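Local coordinates for protein 3-dehydroquinate dehydratase (Clostridium difficile, PDB 3JS3) that catalyses the cis-dehydration of 3-dehydroquinate to 3-dehydroshikimate through an imine intermediate, the third step of the chorismate pathway to aromatic amino acids, at residues C23-G28 against I48-V53; A170-I175 against D201-T206. All coordinates share one frame; numbering follows the deposited sequence.

Interaction 1: C23-G28 against I48-V53. With DHS (3-amino-4,5-dihydroxy-cyclohex-1-enecarboxylate), chain E.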
loop_
_atom_site.group_PDB
_atom_site.type_symbol
_atom_site.label_atom_id
_atom_site.label_comp_id
_atom_site.label_asym_id
_atom_site.label_seq_id
_atom_site.Cartn_x
_atom_site.Cartn_y
_atom_site.Cartn_z
ATOM N N CYS A 23 -14.892 7.272 -2.635
ATOM C CA CYS A 23 -16.231 7.514 -2.151
ATOM C C CYS A 23 -16.145 8.096 -0.763
ATOM O O CYS A 23 -15.459 7.563 0.092
ATOM C CB CYS A 23 -17.034 6.231 -2.120
ATOM S SG CYS A 23 -18.758 6.484 -1.596
ATOM N N VAL A 24 -16.828 9.208 -0.542
ATOM C CA VAL A 24 -16.777 9.856 0.742
ATOM C C VAL A 24 -18.152 9.795 1.408
ATOM O O VAL A 24 -19.168 10.182 0.817
ATOM C CB VAL A 24 -16.270 11.299 0.612
ATOM C CG1 VAL A 24 -16.135 11.942 1.982
ATOM C CG2 VAL A 24 -14.907 11.321 -0.141
ATOM N N PRO A 25 -18.197 9.266 2.630
ATOM C CA PRO A 25 -19.464 9.158 3.338
ATOM C C PRO A 25 -19.952 10.443 3.987
ATOM O O PRO A 25 -19.160 11.270 4.385
ATOM C CB PRO A 25 -19.150 8.148 4.461
ATOM C CG PRO A 25 -18.006 7.373 3.956
ATOM C CD PRO A 25 -17.173 8.423 3.245
ATOM N N ILE A 26 -21.267 10.584 4.061
ATOM C CA ILE A 26 -21.915 11.657 4.808
ATOM C C ILE A 26 -22.552 10.895 5.973
ATOM O O ILE A 26 -23.300 9.941 5.762
ATOM C CB ILE A 26 -22.921 12.437 3.963
ATOM C CG1 ILE A 26 -22.151 13.312 2.976
ATOM C CG2 ILE A 26 -23.805 13.310 4.835
ATOM C CD1 ILE A 26 -23.024 14.100 2.042
ATOM N N ILE A 27 -22.220 11.275 7.203
ATOM C CA ILE A 27 -22.724 10.537 8.363
ATOM C C ILE A 27 -23.419 11.400 9.422
ATOM O O ILE A 27 -23.556 10.986 10.570
ATOM C CB ILE A 27 -21.601 9.672 9.025
ATOM C CG1 ILE A 27 -20.521 10.530 9.700
ATOM C CG2 ILE A 27 -20.980 8.727 7.996
ATOM C CD1 ILE A 27 -19.665 11.326 8.749
ATOM N N GLY A 28 -23.901 12.572 9.025
ATOM C CA GLY A 28 -24.572 13.461 9.954
ATOM C C GLY A 28 -25.788 12.819 10.598
ATOM O O GLY A 28 -26.439 11.952 10.013
ATOM N N ILE A 48 -17.499 9.890 -5.724
ATOM C CA ILE A 48 -18.855 9.552 -5.348
ATOM C C ILE A 48 -19.068 9.933 -3.902
ATOM O O ILE A 48 -18.130 9.944 -3.118
ATOM C CB ILE A 48 -19.057 8.006 -5.464
ATOM C CG1 ILE A 48 -18.659 7.489 -6.850
ATOM C CG2 ILE A 48 -20.501 7.582 -5.151
ATOM C CD1 ILE A 48 -18.632 5.931 -6.944
ATOM N N ILE A 49 -20.297 10.233 -3.532
ATOM C CA ILE A 49 -20.631 10.534 -2.132
ATOM C C ILE A 49 -21.606 9.459 -1.691
ATOM O O ILE A 49 -22.507 9.095 -2.454
ATOM C CB ILE A 49 -21.304 11.913 -1.971
ATOM C CG1 ILE A 49 -20.291 13.032 -2.171
ATOM C CG2 ILE A 49 -21.925 12.076 -0.581
ATOM C CD1 ILE A 49 -20.928 14.435 -2.200
ATOM N N GLU A 50 -21.390 8.912 -0.493
ATOM C CA GLU A 50 -22.288 7.915 0.093
ATOM C C GLU A 50 -23.054 8.538 1.240
ATOM O O GLU A 50 -22.450 9.097 2.166
ATOM C CB GLU A 50 -21.524 6.714 0.675
ATOM C CG GLU A 50 -22.437 5.686 1.422
ATOM C CD GLU A 50 -21.672 4.477 2.058
ATOM O OE1 GLU A 50 -20.623 4.666 2.687
ATOM O OE2 GLU A 50 -22.170 3.350 1.994
ATOM N N TRP A 51 -24.376 8.463 1.197
ATOM C CA TRP A 51 -25.138 8.939 2.330
ATOM C C TRP A 51 -25.439 7.745 3.240
ATOM O O TRP A 51 -26.228 6.851 2.907
ATOM C CB TRP A 51 -26.386 9.724 1.912
ATOM C CG TRP A 51 -27.190 10.202 3.080
ATOM C CD1 TRP A 51 -26.722 10.514 4.308
ATOM C CD2 TRP A 51 -28.592 10.503 3.100
ATOM N NE1 TRP A 51 -27.742 10.925 5.116
ATOM C CE2 TRP A 51 -28.901 10.944 4.395
ATOM C CE3 TRP A 51 -29.612 10.428 2.150
ATOM C CZ2 TRP A 51 -30.192 11.303 4.778
ATOM C CZ3 TRP A 51 -30.906 10.781 2.526
ATOM C CH2 TRP A 51 -31.182 11.209 3.832
ATOM N N ARG A 52 -24.730 7.699 4.365
ATOM C CA ARG A 52 -24.942 6.665 5.365
ATOM C C ARG A 52 -26.147 7.084 6.206
ATOM O O ARG A 52 -26.024 7.559 7.327
ATOM C CB ARG A 52 -23.684 6.449 6.202
ATOM C CG ARG A 52 -22.659 5.556 5.549
ATOM C CD ARG A 52 -23.147 4.135 5.517
ATOM N NE ARG A 52 -23.442 3.700 6.886
ATOM C CZ ARG A 52 -22.520 3.260 7.748
ATOM N NH1 ARG A 52 -21.237 3.176 7.401
ATOM N NH2 ARG A 52 -22.877 2.890 8.953
ATOM N N VAL A 53 -27.319 6.880 5.635
ATOM C CA VAL A 53 -28.570 7.265 6.266
ATOM C C VAL A 53 -28.846 6.614 7.626
ATOM O O VAL A 53 -29.622 7.150 8.418
ATOM C CB VAL A 53 -29.764 7.031 5.304
ATOM C CG1 VAL A 53 -29.986 5.542 5.071
ATOM C CG2 VAL A 53 -31.020 7.697 5.858
HETATM C C1 DHS E . -17.011 0.959 4.084
HETATM C C3 DHS E . -19.065 0.258 2.817
HETATM C C4 DHS E . -19.698 1.616 3.176
HETATM C C5 DHS E . -19.163 2.183 4.481
HETATM C C6 DHS E . -17.646 2.271 4.415
HETATM C C7 DHS E . -15.608 0.791 4.483
HETATM C C2 DHS E . -17.682 0.019 3.404
HETATM O O2 DHS E . -21.105 1.418 3.271
HETATM O O3 DHS E . -19.597 3.522 4.750
HETATM O O4 DHS E . -15.131 -0.342 4.766
HETATM O O5 DHS E . -14.901 1.821 4.559
HETATM O O HOH W 1 -26.749 10.596 7.689
#
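E50 lies beside C23 and P25 on the inner face of two parallel strands. E50 CB meets C23 SG at 3.6 Å. The chain is extended from there, with CG anti to the backbone N (chi1 175°), and this carries the carboxylate out to the ligand. E50 OE1 lies near P25 CG and accepts a hydrogen bond from DHS O3 at 2.6 Å. E50 OE2 accepts one from DHS O2 at 2.5 Å and a second from T84. Two neighbouring hydroxyls are thus read by one carboxylate. R52 NH1 also donates to DHS O3, which lies at the edge of the guanidinium; D54 pairs with NH2 of the same group. The backbones are joined by four hydrogen bonds, the shortest from I26 N to E50 O at 2.7 Å. On the other face I26 CD1 presses tightly on I49 CG2 at 3.5 Å, and I26 CG2 faces W51 CD1. A water accepts from W51 NE1 and donates to G28 O and R52 O, linking the loop after strand 21-26 to the end of strand 48-52. I26 and W51 pack against helices 31-41 and 62-76, while C23 and E50 touch strand 227-229.

Interaction 2: A170-I175 against D201-T206. With DHS (3-amino-4,5-dihydroxy-cyclohex-1-enecarboxylate), chain E.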
loop_
_atom_site.group_PDB
_atom_site.type_symbol
_atom_site.label_atom_id
_atom_site.label_comp_id
_atom_site.label_asym_id
_atom_site.label_seq_id
_atom_site.Cartn_x
_atom_site.Cartn_y
_atom_site.Cartn_z
ATOM N N ALA A 170 -25.998 -7.991 -8.754
ATOM C CA ALA A 170 -25.275 -6.833 -8.226
ATOM C C ALA A 170 -24.469 -6.174 -9.304
ATOM O O ALA A 170 -23.698 -6.819 -9.977
ATOM C CB ALA A 170 -24.339 -7.235 -7.085
ATOM N N ASP A 171 -24.643 -4.883 -9.474
ATOM C CA ASP A 171 -23.817 -4.158 -10.424
ATOM C C ASP A 171 -22.389 -4.095 -9.872
ATOM O O ASP A 171 -21.435 -4.058 -10.640
ATOM C CB ASP A 171 -24.358 -2.756 -10.623
ATOM C CG ASP A 171 -25.711 -2.755 -11.254
ATOM O OD1 ASP A 171 -25.776 -2.978 -12.470
ATOM O OD2 ASP A 171 -26.704 -2.498 -10.535
ATOM N N LEU A 172 -22.266 -4.113 -8.537
ATOM C CA LEU A 172 -20.983 -4.051 -7.829
ATOM C C LEU A 172 -20.969 -4.875 -6.530
ATOM O O LEU A 172 -21.466 -4.417 -5.483
ATOM C CB LEU A 172 -20.666 -2.598 -7.468
ATOM C CG LEU A 172 -20.378 -1.586 -8.582
ATOM C CD1 LEU A 172 -20.505 -0.185 -8.041
ATOM C CD2 LEU A 172 -19.008 -1.809 -9.216
ATOM N N PRO A 173 -20.433 -6.109 -6.583
ATOM C CA PRO A 173 -20.345 -6.849 -5.337
ATOM C C PRO A 173 -19.372 -6.127 -4.394
ATOM O O PRO A 173 -18.362 -5.590 -4.835
ATOM C CB PRO A 173 -19.758 -8.198 -5.749
ATOM C CG PRO A 173 -19.872 -8.276 -7.214
ATOM C CD PRO A 173 -20.030 -6.900 -7.753
ATOM N N LYS A 174 -19.678 -6.123 -3.106
ATOM C CA LYS A 174 -18.825 -5.478 -2.134
ATOM C C LYS A 174 -18.655 -6.360 -0.908
ATOM O O LYS A 174 -19.651 -6.821 -0.342
ATOM C CB LYS A 174 -19.462 -4.186 -1.662
ATOM C CG LYS A 174 -18.696 -3.536 -0.544
ATOM C CD LYS A 174 -19.390 -2.309 -0.008
ATOM C CE LYS A 174 -18.654 -1.776 1.187
ATOM N NZ LYS A 174 -19.354 -0.691 1.930
ATOM N N ILE A 175 -17.410 -6.575 -0.490
ATOM C CA ILE A 175 -17.170 -7.331 0.719
ATOM C C ILE A 175 -16.089 -6.648 1.568
ATOM O O ILE A 175 -15.037 -6.243 1.059
ATOM C CB ILE A 175 -16.795 -8.820 0.424
ATOM C CG1 ILE A 175 -17.055 -9.674 1.660
ATOM C CG2 ILE A 175 -15.344 -8.960 -0.026
ATOM C CD1 ILE A 175 -16.840 -11.200 1.454
ATOM N N ASP A 201 -16.987 -10.620 -13.477
ATOM C CA ASP A 201 -17.609 -10.259 -14.736
ATOM C C ASP A 201 -17.897 -8.755 -14.783
ATOM O O ASP A 201 -18.357 -8.229 -15.797
ATOM C CB ASP A 201 -18.928 -11.021 -14.853
ATOM C CG ASP A 201 -19.516 -10.938 -16.218
ATOM O OD1 ASP A 201 -18.825 -10.413 -17.122
ATOM O OD2 ASP A 201 -20.660 -11.418 -16.394
ATOM N N ARG A 202 -17.680 -8.080 -13.661
ATOM C CA ARG A 202 -17.867 -6.637 -13.569
ATOM C C ARG A 202 -17.001 -6.123 -12.426
ATOM O O ARG A 202 -16.272 -6.914 -11.824
ATOM C CB ARG A 202 -19.343 -6.269 -13.374
ATOM C CG ARG A 202 -20.036 -6.540 -12.019
ATOM C CD ARG A 202 -20.804 -7.842 -11.855
ATOM N NE ARG A 202 -21.527 -8.225 -13.068
ATOM C CZ ARG A 202 -22.597 -9.015 -13.116
ATOM N NH1 ARG A 202 -23.132 -9.306 -14.296
ATOM N NH2 ARG A 202 -23.159 -9.482 -12.005
ATOM N N PRO A 203 -17.063 -4.817 -12.116
ATOM C CA PRO A 203 -16.217 -4.334 -11.034
ATOM C C PRO A 203 -16.682 -4.835 -9.671
ATOM O O PRO A 203 -17.861 -5.118 -9.494
ATOM C CB PRO A 203 -16.332 -2.817 -11.123
ATOM C CG PRO A 203 -17.132 -2.528 -12.348
ATOM C CD PRO A 203 -17.905 -3.746 -12.654
ATOM N N ILE A 204 -15.733 -4.981 -8.749
ATOM C CA ILE A 204 -15.993 -5.436 -7.404
ATOM C C ILE A 204 -15.351 -4.453 -6.451
ATOM O O ILE A 204 -14.425 -3.722 -6.820
ATOM C CB ILE A 204 -15.422 -6.855 -7.136
ATOM C CG1 ILE A 204 -13.906 -6.874 -7.331
ATOM C CG2 ILE A 204 -16.101 -7.913 -8.041
ATOM C CD1 ILE A 204 -13.238 -8.208 -7.014
ATOM N N ILE A 205 -15.845 -4.443 -5.214
ATOM C CA ILE A 205 -15.327 -3.559 -4.190
ATOM C C ILE A 205 -14.908 -4.440 -3.019
ATOM O O ILE A 205 -15.699 -5.231 -2.583
ATOM C CB ILE A 205 -16.404 -2.587 -3.695
ATOM C CG1 ILE A 205 -17.011 -1.780 -4.859
ATOM C CG2 ILE A 205 -15.793 -1.656 -2.692
ATOM C CD1 ILE A 205 -18.290 -0.961 -4.489
ATOM N N THR A 206 -13.665 -4.344 -2.550
ATOM C CA THR A 206 -13.240 -5.149 -1.418
ATOM C C THR A 206 -12.337 -4.349 -0.506
ATOM O O THR A 206 -11.627 -3.465 -0.940
ATOM C CB THR A 206 -12.406 -6.367 -1.841
ATOM O OG1 THR A 206 -11.113 -5.928 -2.273
ATOM C CG2 THR A 206 -13.107 -7.199 -2.931
HETATM C C1 DHS E . -17.011 0.959 4.084
HETATM C C3 DHS E . -19.065 0.258 2.817
HETATM C C4 DHS E . -19.698 1.616 3.176
HETATM C C5 DHS E . -19.163 2.183 4.481
HETATM C C6 DHS E . -17.646 2.271 4.415
HETATM C C7 DHS E . -15.608 0.791 4.483
HETATM C C2 DHS E . -17.682 0.019 3.404
HETATM O O2 DHS E . -21.105 1.418 3.271
HETATM O O3 DHS E . -19.597 3.522 4.750
HETATM O O4 DHS E . -15.131 -0.342 4.766
HETATM O O5 DHS E . -14.901 1.821 4.559
#
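Strands 172-177 and 205-208 are the two parallel strands of a beta-alpha-beta unit, and K174 on the first is the Schiff-base lysine. K174 pairs with I205, and I175 with T206. Two backbone hydrogen bonds join the strands. I205 N donates to P173 O at 2.8 Å. I175 N donates to I205 O at 3.0 Å. The amide of I205 and its carbonyl therefore grip the backbone on both sides of K174.

The lysine side chain starts against I205, with the CB atoms of K174 and I205 4.0 Å apart. CG is anti to the backbone N (chi1 174°), and every later torsion is also near 180°. This straight chain leads away from I205 and into the site, where K174 NZ is bonded covalently to DHS C3 at 1.3 Å. The linkage captures the ligand on the lysine. H147, the proton donor/acceptor, and R86 lie next to the same side chain.

Before the paired residues the packing is largely apolar. L172 CD2 sits tightly on P203 CB at 3.4 Å, and L172 CB meets I205 CD1. P173 CG rests on I204 CG2 at 3.9 Å, with L162 and M165 of helix 155-167 also on the proline. Further back, R202 CG approaches D171 O at 3.2 Å. The carboxylate of D171 turns elsewhere, and its OD2 accepts from V142 N and H136. T206 OG1 is hydrogen-bonded to T192 of helix 182-199, the helix that connects the two strands.

A lysine borne on a barrel strand, with its amine carried into the central site, is the arrangement of the type I dehydroquinases, Schiff-base enzymes of the TIM-barrel fold.

Overall arrangement
Both interactions are buried pairs of neighbouring parallel strands in one barrel sheet, each from a beta-alpha-beta unit. They lie on opposite sides of the chain's centre, with centres about 18 Å apart. They do not touch, but DHS bridges them. Interaction 1 binds the hydroxyls of DHS through a carboxylate and a guanidinium, while interaction 2 holds a ring carbon of DHS by a covalent bond. Interaction 1 is paired along most of its length, with four backbone hydrogen bonds. Interaction 2 has two, and leucine and proline pack ahead of its paired residues. Among the touching residues R202 is partly exposed in interaction 2 and I27 in interaction 1.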